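Local coordinates for Cyp101j2 (Sphingobium yanoikuyae, PDB 5KYO), which is a haem-dependent cytochrome P450 monooxygenase that probably hydroxylates the monoterpene 1,8-cineole, at residues P132-S135 / L136-N140; V218-Q221 / F222-L226. All blocks are in the same frame, centred on the assembly; numbering follows the deposited sequence.

Contact 1. Residues P132-S135 / L136-N140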
loop_
_atom_site.group_PDB
_atom_site.type_symbol
_atom_site.label_atom_id
_atom_site.label_comp_id
_atom_site.label_asym_id
_atom_site.label_seq_id
_atom_site.Cartn_x
_atom_site.Cartn_y
_atom_site.Cartn_z
ATOM N N PRO A 132 4.790 -21.532 0.328
ATOM C CA PRO A 132 3.427 -22.056 0.493
ATOM C C PRO A 132 2.464 -20.998 1.000
ATOM O O PRO A 132 1.282 -21.052 0.678
ATOM C CB PRO A 132 3.585 -23.158 1.535
ATOM C CG PRO A 132 5.083 -23.317 1.745
ATOM C CD PRO A 132 5.691 -22.025 1.386
ATOM N N PHE A 133 2.970 -20.044 1.774
ATOM C CA PHE A 133 2.121 -18.985 2.297
ATOM C C PHE A 133 1.698 -18.025 1.198
ATOM O O PHE A 133 0.535 -17.613 1.148
ATOM C CB PHE A 133 2.829 -18.245 3.425
ATOM C CG PHE A 133 2.970 -19.070 4.663
ATOM C CD1 PHE A 133 1.948 -19.109 5.598
ATOM C CD2 PHE A 133 4.110 -19.826 4.883
ATOM C CE1 PHE A 133 2.066 -19.872 6.744
ATOM C CE2 PHE A 133 4.236 -20.598 6.023
ATOM C CZ PHE A 133 3.210 -20.618 6.956
ATOM N N ARG A 134 2.640 -17.691 0.318
ATOM C CA ARG A 134 2.358 -16.878 -0.864
ATOM C C ARG A 134 1.249 -17.494 -1.713
ATOM O O ARG A 134 0.351 -16.797 -2.196
ATOM C CB ARG A 134 3.623 -16.710 -1.703
ATOM C CG ARG A 134 3.423 -15.948 -3.009
ATOM C CD ARG A 134 4.615 -16.131 -3.937
ATOM N NE ARG A 134 4.807 -14.979 -4.815
ATOM C CZ ARG A 134 4.413 -14.931 -6.082
ATOM N NH1 ARG A 134 3.810 -15.979 -6.625
ATOM N NH2 ARG A 134 4.627 -13.836 -6.806
ATOM N N SER A 135 1.306 -18.805 -1.900
ATOM C CA SER A 135 0.245 -19.504 -2.630
ATOM C C SER A 135 -1.110 -19.312 -1.956
ATOM O O SER A 135 -2.105 -19.005 -2.611
ATOM C CB SER A 135 0.562 -20.997 -2.750
ATOM O OG SER A 135 1.732 -21.201 -3.524
ATOM N N LEU A 136 -1.124 -19.474 -0.639
ATOM C CA LEU A 136 -2.342 -19.374 0.157
ATOM C C LEU A 136 -2.940 -17.980 0.094
ATOM O O LEU A 136 -4.148 -17.823 -0.062
ATOM C CB LEU A 136 -2.052 -19.734 1.607
ATOM C CG LEU A 136 -3.220 -20.203 2.471
ATOM C CD1 LEU A 136 -3.621 -21.630 2.115
ATOM C CD2 LEU A 136 -2.844 -20.089 3.934
ATOM N N LEU A 137 -2.086 -16.973 0.238
ATOM C CA LEU A 137 -2.518 -15.577 0.151
ATOM C C LEU A 137 -3.073 -15.246 -1.225
ATOM O O LEU A 137 -4.162 -14.662 -1.358
ATOM C CB LEU A 137 -1.355 -14.649 0.484
ATOM C CG LEU A 137 -1.305 -14.190 1.943
ATOM C CD1 LEU A 137 -0.180 -13.179 2.157
ATOM C CD2 LEU A 137 -2.644 -13.599 2.351
ATOM N N ASN A 138 -2.330 -15.637 -2.256
ATOM C CA ASN A 138 -2.717 -15.297 -3.610
ATOM C C ASN A 138 -4.011 -15.988 -4.059
ATOM O O ASN A 138 -4.839 -15.371 -4.713
ATOM C CB ASN A 138 -1.573 -15.600 -4.573
ATOM C CG ASN A 138 -0.620 -14.418 -4.716
ATOM O OD1 ASN A 138 -0.885 -13.502 -5.480
ATOM N ND2 ASN A 138 0.469 -14.422 -3.953
ATOM N N GLU A 139 -4.203 -17.250 -3.688
ATOM C CA GLU A 139 -5.404 -17.960 -4.139
ATOM C C GLU A 139 -6.664 -17.495 -3.404
ATOM O O GLU A 139 -7.740 -17.420 -4.001
ATOM C CB GLU A 139 -5.237 -19.477 -3.990
ATOM C CG GLU A 139 -5.332 -20.020 -2.570
ATOM C CD GLU A 139 -5.324 -21.534 -2.533
ATOM O OE1 GLU A 139 -6.392 -22.127 -2.265
ATOM O OE2 GLU A 139 -4.256 -22.129 -2.790
ATOM N N ASN A 140 -6.537 -17.179 -2.119
ATOM C CA ASN A 140 -7.696 -16.798 -1.318
ATOM C C ASN A 140 -8.195 -15.369 -1.541
ATOM O O ASN A 140 -9.306 -15.040 -1.143
ATOM C CB ASN A 140 -7.389 -17.008 0.153
ATOM C CG ASN A 140 -7.534 -18.463 0.557
ATOM O OD1 ASN A 140 -8.562 -19.084 0.281
ATOM N ND2 ASN A 140 -6.492 -19.028 1.154
#
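R134 and N138 meet one turn apart on helix 131-140, in a local i to i+4 contact on helix C of the cytochrome P450 fold. Its placement beside the haem is plain from L137, whose side chain touches the porphyrin and packs on I263 and V267 of helix 257-270. Regular i to i+4 bonding carries the backbone: L137 N donates to F133 O at 2.8 Å, and E139 N to S135 O at 2.9 Å. On the same side of the helix as F133, L136 rests on L255 and M245. The arginine's CG stands anti to the backbone N (chi1 176°) and its chain runs extended, sending the guanidinium to the cysteine-ligand loop of the P450 signature, where NE bonds to S376 O and NH2 to G375 O. N138 ND2 lies over one face of that guanidinium, toward its rim, with the amide and guanidinium planes 35° apart, and comes to 3.5 Å from R134 CG. R134 O is gripped twice from opposite faces of its carbonyl plane: N138 N bonds to it at 2.9 Å, and N138 ND2, well above that plane, at 3.0 Å.

Contact 2. Residues V218-Q221 / F222-L226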
loop_
_atom_site.group_PDB
_atom_site.type_symbol
_atom_site.label_atom_id
_atom_site.label_comp_id
_atom_site.label_asym_id
_atom_site.label_seq_id
_atom_site.Cartn_x
_atom_site.Cartn_y
_atom_site.Cartn_z
ATOM N N VAL A 218 -1.842 -4.350 21.477
ATOM C CA VAL A 218 -2.793 -4.309 20.375
ATOM C C VAL A 218 -2.829 -5.669 19.679
ATOM O O VAL A 218 -3.886 -6.166 19.308
ATOM C CB VAL A 218 -2.453 -3.209 19.366
ATOM C CG1 VAL A 218 -3.378 -3.295 18.166
ATOM C CG2 VAL A 218 -2.550 -1.833 20.032
ATOM N N THR A 219 -1.661 -6.273 19.521
ATOM C CA THR A 219 -1.570 -7.568 18.872
ATOM C C THR A 219 -2.296 -8.619 19.687
ATOM O O THR A 219 -3.005 -9.459 19.131
ATOM C CB THR A 219 -0.122 -7.972 18.664
ATOM O OG1 THR A 219 0.540 -6.940 17.917
ATOM C CG2 THR A 219 -0.051 -9.281 17.893
ATOM N N LYS A 220 -2.137 -8.548 21.008
ATOM C CA LYS A 220 -2.855 -9.454 21.907
ATOM C C LYS A 220 -4.364 -9.248 21.778
ATOM O O LYS A 220 -5.135 -10.216 21.796
ATOM C CB LYS A 220 -2.423 -9.248 23.362
ATOM C CG LYS A 220 -3.162 -10.167 24.352
ATOM C CD LYS A 220 -2.798 -9.854 25.793
ATOM C CE LYS A 220 -3.964 -9.225 26.555
ATOM N NZ LYS A 220 -4.435 -7.942 25.939
ATOM N N GLN A 221 -4.790 -7.992 21.644
ATOM C CA GLN A 221 -6.216 -7.692 21.474
ATOM C C GLN A 221 -6.746 -8.231 20.136
ATOM O O GLN A 221 -7.887 -8.725 20.065
ATOM C CB GLN A 221 -6.476 -6.177 21.578
ATOM C CG GLN A 221 -6.418 -5.616 23.002
ATOM C CD GLN A 221 -6.897 -4.170 23.088
ATOM O OE1 GLN A 221 -7.804 -3.758 22.369
ATOM N NE2 GLN A 221 -6.282 -3.396 23.970
ATOM N N PHE A 222 -5.927 -8.126 19.085
ATOM C CA PHE A 222 -6.234 -8.753 17.802
ATOM C C PHE A 222 -6.461 -10.261 17.955
ATOM O O PHE A 222 -7.442 -10.808 17.447
ATOM C CB PHE A 222 -5.111 -8.512 16.787
ATOM C CG PHE A 222 -5.352 -7.341 15.861
ATOM C CD1 PHE A 222 -6.591 -7.137 15.279
ATOM C CD2 PHE A 222 -4.327 -6.462 15.566
ATOM C CE1 PHE A 222 -6.820 -6.078 14.419
ATOM C CE2 PHE A 222 -4.557 -5.386 14.709
ATOM C CZ PHE A 222 -5.800 -5.196 14.146
ATOM N N ARG A 223 -5.548 -10.935 18.644
ATOM C CA ARG A 223 -5.663 -12.379 18.798
ATOM C C ARG A 223 -6.837 -12.775 19.681
ATOM O O ARG A 223 -7.500 -13.767 19.400
ATOM C CB ARG A 223 -4.374 -12.961 19.358
ATOM C CG ARG A 223 -3.211 -12.807 18.434
ATOM C CD ARG A 223 -2.014 -13.512 19.001
ATOM N NE ARG A 223 -0.776 -13.139 18.347
ATOM C CZ ARG A 223 -0.388 -13.561 17.148
ATOM N NH1 ARG A 223 -1.162 -14.383 16.445
ATOM N NH2 ARG A 223 0.779 -13.147 16.652
ATOM N N GLU A 224 -7.097 -12.004 20.735
ATOM C CA GLU A 224 -8.219 -12.282 21.629
ATOM C C GLU A 224 -9.552 -12.153 20.894
ATOM O O GLU A 224 -10.543 -12.833 21.219
ATOM C CB GLU A 224 -8.168 -11.343 22.834
ATOM C CG GLU A 224 -7.084 -11.728 23.828
ATOM C CD GLU A 224 -6.933 -10.719 24.948
ATOM O OE1 GLU A 224 -7.431 -9.583 24.809
ATOM O OE2 GLU A 224 -6.317 -11.066 25.971
ATOM N N TYR A 225 -9.570 -11.292 19.888
ATOM C CA TYR A 225 -10.756 -11.123 19.056
ATOM C C TYR A 225 -10.886 -12.228 17.996
ATOM O O TYR A 225 -11.971 -12.770 17.782
ATOM C CB TYR A 225 -10.738 -9.739 18.378
ATOM C CG TYR A 225 -11.895 -9.575 17.422
ATOM C CD1 TYR A 225 -13.142 -9.175 17.872
ATOM C CD2 TYR A 225 -11.742 -9.844 16.064
ATOM C CE1 TYR A 225 -14.216 -9.059 16.994
ATOM C CE2 TYR A 225 -12.794 -9.725 15.191
ATOM C CZ TYR A 225 -14.032 -9.338 15.658
ATOM O OH TYR A 225 -15.082 -9.206 14.770
ATOM N N LEU A 226 -9.768 -12.580 17.362
ATOM C CA LEU A 226 -9.766 -13.474 16.203
ATOM C C LEU A 226 -9.757 -14.956 16.538
ATOM O O LEU A 226 -10.302 -15.766 15.780
ATOM C CB LEU A 226 -8.558 -13.189 15.313
ATOM C CG LEU A 226 -8.503 -11.859 14.542
ATOM C CD1 LEU A 226 -7.151 -11.742 13.873
ATOM C CD2 LEU A 226 -9.644 -11.746 13.516
#
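Charge, apolar packing and backbone bonding each join V218-Q221 to F222-L226 within helix 215-235, and all act one turn apart. The charged pair is K220 with E224. Their side chains slant across each other, and K220 NZ forms a salt bridge with E224 OE1 at 3.6 Å, a loose separation for opposite charges on the exposed side of the helix. The lysine leaves the backbone extended but bends at chi3 (111°) and chi4, which brings K220 CE alongside the carboxylate, 3.0 Å from E224 OE2, closer than the ammonium group comes.

R223 runs beside T219, both pointing the same way: T219 CG2 lies 4.0 Å from R223 NE, while R223 CG sits 3.4 Å from T219 O. The extended arginine chain carries its guanidinium to helix 257-270, where NH1 forms a salt bridge with E261 and NH2 bonds to N262 OD1. Cut back to an alanine here, the side chain would probably leave E261 without this cationic mate and N262 OD1 without this donor, weakening the tie between the two helices.

Apolar contact centres on F222. V218 CG1 touches F222 CD2 at 4.2 Å, T219 CA approaches the ring at its edge, and the same ring reaches I265, L268 and L202 on neighbouring helices.

Backbone bonds repeat the i to i+4 pattern, from F222 N to V218 O at 2.8 Å through R223 N to T219 O at 3.0 Å; the last, Y225 N to Q221 O, is the most bent, with an N-H...O angle of 141°. With F222 and R223 turned to helix 257-270 and Y225 bonding through OH to D195 and packing on K198, this is the packing of the G-helix against the F-helix and I-helix of the P450 fold.

In the fold
From the N terminus, contact 1 (132-140) comes first and contact 2 (218-226) follows in series. Each lies within a single helix, so neither closes a long loop, and they neither nest nor cross. Their centres are 23 Å apart and their nearest atoms about 12 Å, so any relation between them is indirect. Helix 257-270, the first part of helix I, is the shared neighbour: side chains from both contacts reach it. Contact 1 joins it to the haem and the cysteine-ligand loop, whereas contact 2, with F222 about 13 Å from the haem, joins it to helix 196-206.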